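Local atomic coordinates of amino acid adenylation domain-containing protein (Bacillus stratosphericus LAMA 585, PDB entry 6ULY), a protein that probably selects an alpha-keto acid and activates it as its acyl adenylate, serving as an adenylation domain of a nonribosomal depsipeptide synthetase. Residues G31-Y34 and N40-T43; L42-A47 and S77-V82; L216-L221 and D247-Q252; L232-V235 and E240-R243. One frame throughout, in Å; residues are numbered along the deposited sequence.

Interaction 1. Residues G31-Y34 and N40-T43; sequences GLTY and NELT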
loop_
_atom_site.group_PDB
_atom_site.type_symbol
_atom_site.label_atom_id
_atom_site.label_comp_id
_atom_site.label_asym_id
_atom_site.label_seq_id
_atom_site.Cartn_x
_atom_site.Cartn_y
_atom_site.Cartn_z
ATOM N N GLY A 31 -16.614 -18.927 -33.754
ATOM C CA GLY A 31 -15.583 -17.929 -33.578
ATOM C C GLY A 31 -16.081 -16.699 -32.857
ATOM O O GLY A 31 -17.006 -16.774 -32.041
ATOM N N LEU A 32 -15.479 -15.558 -33.166
ATOM C CA LEU A 32 -15.759 -14.304 -32.487
ATOM C C LEU A 32 -16.587 -13.384 -33.375
ATOM O O LEU A 32 -16.471 -13.402 -34.605
ATOM C CB LEU A 32 -14.458 -13.601 -32.094
ATOM C CG LEU A 32 -13.562 -14.366 -31.119
ATOM C CD1 LEU A 32 -12.191 -14.634 -31.735
ATOM C CD2 LEU A 32 -13.435 -13.590 -29.810
ATOM N N THR A 33 -17.428 -12.577 -32.733
ATOM C CA THR A 33 -18.156 -11.507 -33.401
ATOM C C THR A 33 -18.007 -10.243 -32.570
ATOM O O THR A 33 -18.408 -10.215 -31.402
ATOM C CB THR A 33 -19.635 -11.858 -33.586
ATOM O OG1 THR A 33 -19.775 -13.268 -33.797
ATOM C CG2 THR A 33 -20.198 -11.127 -34.786
ATOM N N TYR A 34 -17.427 -9.209 -33.172
ATOM C CA TYR A 34 -17.187 -7.936 -32.508
ATOM C C TYR A 34 -18.277 -6.948 -32.903
ATOM O O TYR A 34 -18.464 -6.665 -34.091
ATOM C CB TYR A 34 -15.808 -7.396 -32.885
ATOM C CG TYR A 34 -14.698 -8.383 -32.634
ATOM C CD1 TYR A 34 -14.096 -8.474 -31.386
ATOM C CD2 TYR A 34 -14.256 -9.232 -33.640
ATOM C CE1 TYR A 34 -13.083 -9.374 -31.148
ATOM C CE2 TYR A 34 -13.238 -10.140 -33.410
ATOM C CZ TYR A 34 -12.657 -10.204 -32.156
ATOM O OH TYR A 34 -11.643 -11.097 -31.906
ATOM N N ASN A 40 -24.068 -2.992 -37.389
ATOM C CA ASN A 40 -22.851 -3.525 -37.985
ATOM C C ASN A 40 -22.068 -4.361 -36.982
ATOM O O ASN A 40 -21.950 -3.999 -35.806
ATOM C CB ASN A 40 -21.970 -2.390 -38.515
ATOM C CG ASN A 40 -22.610 -1.651 -39.674
ATOM O OD1 ASN A 40 -23.831 -1.510 -39.733
ATOM N ND2 ASN A 40 -21.788 -1.184 -40.606
ATOM N N GLU A 41 -21.528 -5.480 -37.462
ATOM C CA GLU A 41 -20.686 -6.354 -36.662
ATOM C C GLU A 41 -19.511 -6.808 -37.515
ATOM O O GLU A 41 -19.557 -6.762 -38.746
ATOM C CB GLU A 41 -21.466 -7.567 -36.135
ATOM C CG GLU A 41 -21.734 -8.630 -37.190
ATOM C CD GLU A 41 -22.862 -9.570 -36.805
ATOM O OE1 GLU A 41 -23.522 -9.317 -35.775
ATOM O OE2 GLU A 41 -23.098 -10.556 -37.534
ATOM N N LEU A 42 -18.451 -7.247 -36.843
ATOM C CA LEU A 42 -17.252 -7.762 -37.494
ATOM C C LEU A 42 -17.012 -9.177 -36.986
ATOM O O LEU A 42 -16.837 -9.384 -35.780
ATOM C CB LEU A 42 -16.049 -6.861 -37.210
ATOM C CG LEU A 42 -14.788 -7.079 -38.049
ATOM C CD1 LEU A 42 -13.943 -5.815 -38.059
ATOM C CD2 LEU A 42 -13.964 -8.252 -37.536
ATOM N N THR A 43 -17.018 -10.148 -37.897
ATOM C CA THR A 43 -16.849 -11.548 -37.537
ATOM C C THR A 43 -15.402 -11.977 -37.736
ATOM O O THR A 43 -14.679 -11.436 -38.578
ATOM C CB THR A 43 -17.761 -12.457 -38.366
ATOM O OG1 THR A 43 -17.437 -12.321 -39.756
ATOM C CG2 THR A 43 -19.220 -12.112 -38.130
#
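Tyr34 and Leu42 face each other as an antiparallel hydrogen-bonded pair in the beta hairpin of strands 31-35 and 41-45, at one end of a mixed sheet. The pair closes with two backbone bonds, from Tyr34 N to Leu42 O at 2.7 Å and back from Leu42 N to Tyr34 O at 2.8 Å; the first is almost straight, 173° at the hydrogen. One step along, Thr33 and Thr43 form a non-hydrogen-bonded pair, and their methyls CG2 lie side by side 3.6 Å apart. The strand 31-35 side is the enclosed one, with Thr33 and Tyr34 buried; strand 240-243 flanks this strand, and helix 78-91 covers the Tyr34 ring, whose OH bonds to Gln44. Strand 41-45 is the outermost one, and Glu41, Leu42 and Thr43 are exposed to solvent. Glu41 runs out extended, passing Thr33 CG2 at 3.7 Å from its CD, and its OE1 is hydrogen-bonded to Tyr263 OH. With Leu42 CG anti to the backbone N (chi1 -167°), the leucine swings a methyl obliquely across the tyrosine: Leu42 CD2 lies 4.0 Å from Tyr34 CD2, while Leu42 O sits at the ring edge, 3.4 Å from that same Tyr34 CD2.

Interaction 2. Residues L42-A47 and S77-V82; sequences LTQSYA and SNHAMV. With SO4 (sulfate ion), chain D.
The amide nitrogen NE2 of Gln44 is held by two acceptors, Asp52 OD2 and Thr83 OG1, while it lies 3.7 Å from His79 CE1. Its partner atom OE1 is taken by Tyr34 OH, which probably fixes the rotation of the amide. Gln44 reaches the helix with CG anti to the backbone N (chi1 -176°) and an extended chain, and its amide meets the imidazole with the two planes 31° apart. Leu42 crosses His79 at about a right angle, bringing CD2 to 3.6 Å from His79 ND1. Val82 CG1 stands 4.4 Å from Gln44 OE1. No hydrogen bond joins residues 42-47 to 77-82 directly; the bond to Thr83 reaches helix 78-91 just beyond. Ser77 is the N-cap of that helix: its OG accepts from Ala80 N at 3.0 Å. At this helix start a sulfate ion, probably from the crystallisation liquor, is hydrogen-bonded to Ser77 OG and Arg245 NE. Asn78 N meets sulfate O2 at 3.0 Å, and His79 N meets sulfate O3 at 2.8 Å. These N-H groups and the arginine would probably make the helix start locally positive, consistent with the bound anion, beside an oblique van der Waals contact between imidazole and amide.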
loop_
_atom_site.group_PDB
_atom_site.type_symbol
_atom_site.label_atom_id
_atom_site.label_comp_id
_atom_site.label_asym_id
_atom_site.label_seq_id
_atom_site.Cartn_x
_atom_site.Cartn_y
_atom_site.Cartn_z
ATOM N N LEU A 42 -18.451 -7.247 -36.843
ATOM C CA LEU A 42 -17.252 -7.762 -37.494
ATOM C C LEU A 42 -17.012 -9.177 -36.986
ATOM O O LEU A 42 -16.837 -9.384 -35.780
ATOM C CB LEU A 42 -16.049 -6.861 -37.210
ATOM C CG LEU A 42 -14.788 -7.079 -38.049
ATOM C CD1 LEU A 42 -13.943 -5.815 -38.059
ATOM C CD2 LEU A 42 -13.964 -8.252 -37.536
ATOM N N THR A 43 -17.018 -10.148 -37.897
ATOM C CA THR A 43 -16.849 -11.548 -37.537
ATOM C C THR A 43 -15.402 -11.977 -37.736
ATOM O O THR A 43 -14.679 -11.436 -38.578
ATOM C CB THR A 43 -17.761 -12.457 -38.366
ATOM O OG1 THR A 43 -17.437 -12.321 -39.756
ATOM C CG2 THR A 43 -19.220 -12.112 -38.130
ATOM N N GLN A 44 -14.991 -12.966 -36.941
ATOM C CA GLN A 44 -13.640 -13.519 -37.017
ATOM C C GLN A 44 -13.725 -14.942 -36.478
ATOM O O GLN A 44 -13.679 -15.147 -35.261
ATOM C CB GLN A 44 -12.648 -12.683 -36.223
ATOM C CG GLN A 44 -11.197 -13.150 -36.326
ATOM C CD GLN A 44 -10.316 -12.552 -35.234
ATOM O OE1 GLN A 44 -10.747 -12.403 -34.094
ATOM N NE2 GLN A 44 -9.081 -12.202 -35.584
ATOM N N SER A 45 -13.866 -15.908 -37.381
ATOM C CA SER A 45 -13.922 -17.299 -36.965
ATOM C C SER A 45 -12.655 -17.672 -36.203
ATOM O O SER A 45 -11.613 -17.018 -36.313
ATOM C CB SER A 45 -14.085 -18.217 -38.175
ATOM O OG SER A 45 -12.913 -18.207 -38.971
ATOM N N TYR A 46 -12.747 -18.752 -35.424
ATOM C CA TYR A 46 -11.554 -19.254 -34.751
ATOM C C TYR A 46 -10.478 -19.632 -35.759
ATOM O O TYR A 46 -9.281 -19.510 -35.466
ATOM C CB TYR A 46 -11.914 -20.440 -33.859
ATOM C CG TYR A 46 -12.717 -20.044 -32.635
ATOM C CD1 TYR A 46 -12.320 -18.976 -31.830
ATOM C CD2 TYR A 46 -13.876 -20.725 -32.293
ATOM C CE1 TYR A 46 -13.052 -18.607 -30.716
ATOM C CE2 TYR A 46 -14.616 -20.362 -31.186
ATOM C CZ TYR A 46 -14.196 -19.302 -30.398
ATOM O OH TYR A 46 -14.925 -18.933 -29.292
ATOM N N ALA A 47 -10.881 -20.073 -36.955
ATOM C CA ALA A 47 -9.918 -20.320 -38.023
ATOM C C ALA A 47 -9.298 -19.017 -38.510
ATOM O O ALA A 47 -8.084 -18.945 -38.730
ATOM C CB ALA A 47 -10.597 -21.057 -39.182
ATOM N N SER A 77 -9.493 -1.658 -29.148
ATOM C CA SER A 77 -10.237 -2.550 -30.026
ATOM C C SER A 77 -10.143 -3.980 -29.510
ATOM O O SER A 77 -9.041 -4.511 -29.341
ATOM C CB SER A 77 -9.703 -2.474 -31.456
ATOM O OG SER A 77 -10.063 -3.640 -32.177
ATOM N N ASN A 78 -11.303 -4.604 -29.285
ATOM C CA ASN A 78 -11.329 -6.020 -28.936
ATOM C C ASN A 78 -10.710 -6.870 -30.037
ATOM O O ASN A 78 -9.945 -7.800 -29.758
ATOM C CB ASN A 78 -12.766 -6.467 -28.667
ATOM C CG ASN A 78 -13.314 -5.915 -27.370
ATOM O OD1 ASN A 78 -12.588 -5.779 -26.382
ATOM N ND2 ASN A 78 -14.602 -5.591 -27.362
ATOM N N HIS A 79 -11.034 -6.568 -31.298
ATOM C CA HIS A 79 -10.504 -7.347 -32.412
ATOM C C HIS A 79 -8.981 -7.351 -32.402
ATOM O O HIS A 79 -8.346 -8.410 -32.496
ATOM C CB HIS A 79 -11.034 -6.788 -33.734
ATOM C CG HIS A 79 -10.428 -7.424 -34.945
ATOM N ND1 HIS A 79 -10.964 -8.545 -35.544
ATOM C CD2 HIS A 79 -9.333 -7.097 -35.672
ATOM C CE1 HIS A 79 -10.227 -8.878 -36.589
ATOM N NE2 HIS A 79 -9.230 -8.017 -36.687
ATOM N N ALA A 80 -8.373 -6.169 -32.295
ATOM C CA ALA A 80 -6.918 -6.096 -32.304
ATOM C C ALA A 80 -6.315 -6.765 -31.071
ATOM O O ALA A 80 -5.251 -7.390 -31.160
ATOM C CB ALA A 80 -6.472 -4.637 -32.397
ATOM N N MET A 81 -6.974 -6.650 -29.912
ATOM C CA MET A 81 -6.400 -7.191 -28.680
ATOM C C MET A 81 -6.472 -8.712 -28.657
ATOM O O MET A 81 -5.487 -9.385 -28.328
ATOM C CB MET A 81 -7.114 -6.610 -27.461
ATOM C CG MET A 81 -6.692 -7.253 -26.139
ATOM S SD MET A 81 -6.949 -6.172 -24.716
ATOM C CE MET A 81 -8.640 -5.645 -24.969
ATOM N N VAL A 82 -7.644 -9.271 -28.974
ATOM C CA VAL A 82 -7.785 -10.721 -29.087
ATOM C C VAL A 82 -6.747 -11.278 -30.054
ATOM O O VAL A 82 -6.089 -12.287 -29.781
ATOM C CB VAL A 82 -9.213 -11.086 -29.533
ATOM C CG1 VAL A 82 -9.284 -12.543 -29.960
ATOM C CG2 VAL A 82 -10.211 -10.807 -28.424
HETATM S S SO4 D . -13.580 -3.843 -32.016
HETATM O O1 SO4 D . -12.473 -3.061 -32.510
HETATM O O2 SO4 D . -13.811 -3.577 -30.620
HETATM O O3 SO4 D . -13.279 -5.237 -32.184
HETATM O O4 SO4 D . -14.770 -3.541 -32.742
#

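Interaction 3. Residues L216-L221 and D247-Q252; sequences LDWMPL and DDFIAQ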
loop_
_atom_site.group_PDB
_atom_site.type_symbol
_atom_site.label_atom_id
_atom_site.label_comp_id
_atom_site.label_asym_id
_atom_site.label_seq_id
_atom_site.Cartn_x
_atom_site.Cartn_y
_atom_site.Cartn_z
ATOM N N LEU A 216 -21.680 -13.611 -24.613
ATOM C CA LEU A 216 -21.664 -12.161 -24.770
ATOM C C LEU A 216 -20.877 -11.550 -23.620
ATOM O O LEU A 216 -21.195 -11.791 -22.450
ATOM C CB LEU A 216 -23.086 -11.593 -24.801
ATOM C CG LEU A 216 -23.181 -10.067 -24.828
ATOM C CD1 LEU A 216 -22.526 -9.486 -26.071
ATOM C CD2 LEU A 216 -24.630 -9.645 -24.731
ATOM N N ASP A 217 -19.861 -10.754 -23.949
ATOM C CA ASP A 217 -19.034 -10.099 -22.940
ATOM C C ASP A 217 -18.675 -8.700 -23.419
ATOM O O ASP A 217 -18.082 -8.541 -24.491
ATOM C CB ASP A 217 -17.759 -10.901 -22.657
ATOM C CG ASP A 217 -17.079 -10.480 -21.366
ATOM O OD1 ASP A 217 -16.182 -11.215 -20.894
ATOM O OD2 ASP A 217 -17.458 -9.429 -20.805
ATOM N N TRP A 218 -19.031 -7.695 -22.621
ATOM C CA TRP A 218 -18.566 -6.331 -22.826
ATOM C C TRP A 218 -17.543 -5.890 -21.788
ATOM O O TRP A 218 -16.976 -4.798 -21.922
ATOM C CB TRP A 218 -19.753 -5.353 -22.818
ATOM C CG TRP A 218 -20.638 -5.473 -21.614
ATOM C CD1 TRP A 218 -21.831 -6.130 -21.535
ATOM C CD2 TRP A 218 -20.401 -4.912 -20.315
ATOM N NE1 TRP A 218 -22.352 -6.015 -20.268
ATOM C CE2 TRP A 218 -21.494 -5.268 -19.502
ATOM C CE3 TRP A 218 -19.373 -4.144 -19.764
ATOM C CZ2 TRP A 218 -21.581 -4.893 -18.167
ATOM C CZ3 TRP A 218 -19.462 -3.768 -18.441
ATOM C CH2 TRP A 218 -20.559 -4.140 -17.655
ATOM N N MET A 219 -17.287 -6.702 -20.767
ATOM C CA MET A 219 -16.295 -6.345 -19.770
ATOM C C MET A 219 -14.898 -6.340 -20.393
ATOM O O MET A 219 -14.632 -7.070 -21.351
ATOM C CB MET A 219 -16.350 -7.320 -18.599
ATOM C CG MET A 219 -17.473 -7.024 -17.619
ATOM S SD MET A 219 -17.182 -5.500 -16.699
ATOM C CE MET A 219 -15.811 -5.991 -15.647
ATOM N N PRO A 220 -13.986 -5.522 -19.864
ATOM C CA PRO A 220 -12.644 -5.432 -20.457
ATOM C C PRO A 220 -11.925 -6.773 -20.480
ATOM O O PRO A 220 -11.957 -7.539 -19.513
ATOM C CB PRO A 220 -11.916 -4.437 -19.541
ATOM C CG PRO A 220 -12.988 -3.691 -18.837
ATOM C CD PRO A 220 -14.128 -4.648 -18.688
ATOM N N LEU A 221 -11.242 -7.037 -21.595
ATOM C CA LEU A 221 -10.383 -8.210 -21.705
ATOM C C LEU A 221 -9.155 -8.121 -20.811
ATOM O O LEU A 221 -8.455 -9.126 -20.648
ATOM C CB LEU A 221 -9.941 -8.405 -23.155
ATOM C CG LEU A 221 -11.003 -8.909 -24.132
ATOM C CD1 LEU A 221 -10.456 -8.876 -25.553
ATOM C CD2 LEU A 221 -11.459 -10.315 -23.753
ATOM N N ASP A 247 -17.018 0.687 -23.253
ATOM C CA ASP A 247 -17.540 2.046 -23.334
ATOM C C ASP A 247 -18.985 2.054 -23.811
ATOM O O ASP A 247 -19.810 2.823 -23.302
ATOM C CB ASP A 247 -16.666 2.881 -24.271
ATOM C CG ASP A 247 -15.194 2.804 -23.917
ATOM O OD1 ASP A 247 -14.635 1.684 -23.930
ATOM O OD2 ASP A 247 -14.595 3.859 -23.627
ATOM N N ASP A 248 -19.316 1.196 -24.783
ATOM C CA ASP A 248 -20.664 1.201 -25.339
ATOM C C ASP A 248 -21.702 0.782 -24.307
ATOM O O ASP A 248 -22.849 1.237 -24.366
ATOM C CB ASP A 248 -20.744 0.287 -26.565
ATOM C CG ASP A 248 -19.804 0.715 -27.678
ATOM O OD1 ASP A 248 -19.354 -0.159 -28.449
ATOM O OD2 ASP A 248 -19.499 1.922 -27.771
ATOM N N PHE A 249 -21.333 -0.084 -23.360
ATOM C CA PHE A 249 -22.302 -0.483 -22.345
ATOM C C PHE A 249 -22.545 0.636 -21.339
ATOM O O PHE A 249 -23.696 0.990 -21.060
ATOM C CB PHE A 249 -21.854 -1.744 -21.608
ATOM C CG PHE A 249 -22.637 -1.989 -20.353
ATOM C CD1 PHE A 249 -23.880 -2.595 -20.406
ATOM C CD2 PHE A 249 -22.152 -1.568 -19.126
ATOM C CE1 PHE A 249 -24.614 -2.800 -19.252
ATOM C CE2 PHE A 249 -22.883 -1.765 -17.971
ATOM C CZ PHE A 249 -24.113 -2.382 -18.031
ATOM N N ILE A 250 -21.477 1.180 -20.746
ATOM C CA ILE A 250 -21.682 2.190 -19.709
ATOM C C ILE A 250 -22.327 3.436 -20.305
ATOM O O ILE A 250 -23.021 4.180 -19.602
ATOM C CB ILE A 250 -20.364 2.525 -18.979
ATOM C CG1 ILE A 250 -19.318 3.089 -19.940
ATOM C CG2 ILE A 250 -19.815 1.299 -18.254
ATOM C CD1 ILE A 250 -19.203 4.604 -19.884
ATOM N N ALA A 251 -22.132 3.677 -21.603
ATOM C CA ALA A 251 -22.819 4.789 -22.255
ATOM C C ALA A 251 -24.318 4.527 -22.361
ATOM O O ALA A 251 -25.128 5.422 -22.096
ATOM C CB ALA A 251 -22.218 5.039 -23.638
ATOM N N GLN A 252 -24.706 3.310 -22.741
ATOM C CA GLN A 252 -26.115 2.934 -22.875
ATOM C C GLN A 252 -26.288 1.527 -22.320
ATOM O O GLN A 252 -26.275 0.539 -23.064
ATOM C CB GLN A 252 -26.572 3.003 -24.337
ATOM C CG GLN A 252 -26.233 4.304 -25.057
ATOM C CD GLN A 252 -27.098 5.469 -24.613
ATOM O OE1 GLN A 252 -28.238 5.282 -24.184
ATOM N NE2 GLN A 252 -26.557 6.681 -24.713
#
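The CA atoms of Trp218 and Phe249 come within 7.0 Å of each other where the chain has just left strand 214-217 and where the short helix 246-251 passes by. From these two positions both side chains point toward the opposite segment, and the contact consists essentially of two rings laid face to face. The six-membered ring of Trp218 and the ring of Phe249 form an offset stack, with centroids 3.7 Å apart and planes only 9° from parallel. Phe249 CE2 and Trp218 CH2 are the closest atoms, at 3.3 Å, a tight aromatic packing. The overlap continues onto the rest of the indole, since Phe249 CB lies 4.0 Å from the centroid of the Trp218 five-membered ring in a CH-pi contact, 22° off the normal. Trp218 is set for this by a chi1 of 53°, which places CG between its backbone N and carbonyl carbon. The other face of the indole carries Met219 CG, 3.9 Å above the plane, so Met219 touches that face near its rim. Trp256 meets the indole edge-to-face, and helix 272-279 packs on both rings through Ala274. In the backbone beside the tryptophan, Asp217 OD2 accepts from Met219 N at 2.7 Å, forming an Asx turn just where the strand ends. The stack beside it is a buried hydrophobic core contact between a parallel strand's C-terminal loop and a helix in an alpha/beta domain of the AMP-binding family.

Interaction 4. Residues L232-V235 and E240-R243; sequences LVNV and EQIR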
loop_
_atom_site.group_PDB
_atom_site.type_symbol
_atom_site.label_atom_id
_atom_site.label_comp_id
_atom_site.label_asym_id
_atom_site.label_seq_id
_atom_site.Cartn_x
_atom_site.Cartn_y
_atom_site.Cartn_z
ATOM N N LEU A 232 -11.144 -17.186 -22.771
ATOM C CA LEU A 232 -10.421 -18.452 -22.866
ATOM C C LEU A 232 -11.347 -19.641 -22.634
ATOM O O LEU A 232 -11.200 -20.683 -23.282
ATOM C CB LEU A 232 -9.251 -18.477 -21.884
ATOM C CG LEU A 232 -8.066 -17.585 -22.260
ATOM C CD1 LEU A 232 -6.976 -17.686 -21.201
ATOM C CD2 LEU A 232 -7.512 -17.932 -23.634
ATOM N N VAL A 233 -12.302 -19.513 -21.713
ATOM C CA VAL A 233 -13.311 -20.557 -21.560
ATOM C C VAL A 233 -14.038 -20.779 -22.879
ATOM O O VAL A 233 -14.349 -21.917 -23.253
ATOM C CB VAL A 233 -14.294 -20.192 -20.434
ATOM C CG1 VAL A 233 -15.593 -20.972 -20.586
ATOM C CG2 VAL A 233 -13.670 -20.460 -19.075
ATOM N N ASN A 234 -14.314 -19.695 -23.608
ATOM C CA ASN A 234 -15.060 -19.808 -24.856
ATOM C C ASN A 234 -14.231 -20.496 -25.933
ATOM O O ASN A 234 -14.724 -21.387 -26.631
ATOM C CB ASN A 234 -15.510 -18.422 -25.322
ATOM C CG ASN A 234 -16.545 -17.805 -24.406
ATOM O OD1 ASN A 234 -17.363 -18.505 -23.808
ATOM N ND2 ASN A 234 -16.512 -16.484 -24.288
ATOM N N VAL A 235 -12.967 -20.093 -26.089
ATOM C CA VAL A 235 -12.104 -20.740 -27.073
ATOM C C VAL A 235 -11.888 -22.205 -26.709
ATOM O O VAL A 235 -11.863 -23.080 -27.584
ATOM C CB VAL A 235 -10.766 -19.987 -27.198
ATOM C CG1 VAL A 235 -9.934 -20.558 -28.340
ATOM C CG2 VAL A 235 -11.004 -18.501 -27.420
ATOM N N GLU A 240 -19.401 -20.087 -29.588
ATOM C CA GLU A 240 -19.517 -18.772 -30.200
ATOM C C GLU A 240 -19.473 -17.701 -29.119
ATOM O O GLU A 240 -20.177 -17.804 -28.109
ATOM C CB GLU A 240 -20.825 -18.670 -30.987
ATOM C CG GLU A 240 -20.741 -17.792 -32.218
ATOM C CD GLU A 240 -20.004 -18.469 -33.351
ATOM O OE1 GLU A 240 -20.314 -19.643 -33.637
ATOM O OE2 GLU A 240 -19.111 -17.830 -33.947
ATOM N N GLN A 241 -18.656 -16.671 -29.326
ATOM C CA GLN A 241 -18.529 -15.594 -28.350
ATOM C C GLN A 241 -18.617 -14.247 -29.053
ATOM O O GLN A 241 -17.976 -14.031 -30.086
ATOM C CB GLN A 241 -17.220 -15.712 -27.547
ATOM C CG GLN A 241 -15.938 -15.628 -28.370
ATOM C CD GLN A 241 -14.681 -15.719 -27.507
ATOM O OE1 GLN A 241 -14.362 -14.796 -26.753
ATOM N NE2 GLN A 241 -13.963 -16.833 -27.617
ATOM N N ILE A 242 -19.415 -13.345 -28.484
ATOM C CA ILE A 242 -19.615 -12.002 -29.015
ATOM C C ILE A 242 -18.960 -11.011 -28.064
ATOM O O ILE A 242 -19.227 -11.026 -26.857
ATOM C CB ILE A 242 -21.110 -11.688 -29.202
ATOM C CG1 ILE A 242 -21.698 -12.552 -30.321
ATOM C CG2 ILE A 242 -21.323 -10.213 -29.512
ATOM C CD1 ILE A 242 -22.518 -13.720 -29.826
ATOM N N ARG A 243 -18.116 -10.146 -28.613
ATOM C CA ARG A 243 -17.398 -9.137 -27.851
ATOM C C ARG A 243 -17.978 -7.763 -28.154
ATOM O O ARG A 243 -18.161 -7.404 -29.323
ATOM C CB ARG A 243 -15.904 -9.169 -28.183
ATOM C CG ARG A 243 -15.128 -10.306 -27.511
ATOM C CD ARG A 243 -15.073 -10.157 -25.990
ATOM N NE ARG A 243 -14.829 -8.780 -25.569
ATOM C CZ ARG A 243 -14.675 -8.391 -24.306
ATOM N NH1 ARG A 243 -14.725 -9.274 -23.315
ATOM N NH2 ARG A 243 -14.466 -7.109 -24.037
HETATM O O HOH W 1 -15.565 -13.345 -24.900
#
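Helix 224-237 and strand 240-243 are the last two elements of a beta-alpha-beta unit that starts with strand 214-217, and they meet through Asn234 and Val235 on the helix and Gln241 on the strand. Gln241 takes part in every pair of the contact. Its chain runs extended past CG (chi2 179°) and crosses the Asn234 side chain obliquely, until NE2 presses against Asn234 CB at 3.2 Å and Val235 CG2 at 3.4 Å. Asn234 ND2 in turn lies 3.4 Å from Gln241 CB, and the two amide planes stand 75° apart. No direct hydrogen bond joins the pair. A water bridges them instead: it donates to Gln241 OE1 at 2.6 Å and accepts from Asn234 ND2 only weakly, at 3.3 Å. The amides have further partners: Gln241 NE2 bonds to Tyr46 OH and OE1 also to His231 ND1, whereas Asn234 OD1 is paired with Lys267 NZ. With two partners on OE1 and one on NE2, the glutamine amide is probably fixed in its rotation. Here a largely polar join bridged by one water lies between a helix and the strand that follows it, in a beta-alpha-beta crossover whose two strands are parallel neighbours in the sheet.

All four contacts involve the same mixed sheet, or elements packed on it, but sit at different depths. Interactions 3 and 4 are buried, whereas interactions 1 and 2 lie at the sheet's outer edge and are only partly so. Interactions 1 and 2 share strand 41-45, one pairing it with its hairpin partner and the other with a helix; strand 240-243 links interaction 1 to interaction 4, through Thr33 O and Arg243 N, 2.8 Å apart. Interaction 4 is nested in the loop that interaction 3 closes. Their chemistry differs accordingly: backbone hydrogen bonding in 1, sparse side-chain contact in 2, aromatic stacking in 3, and buried amides with a water in 4.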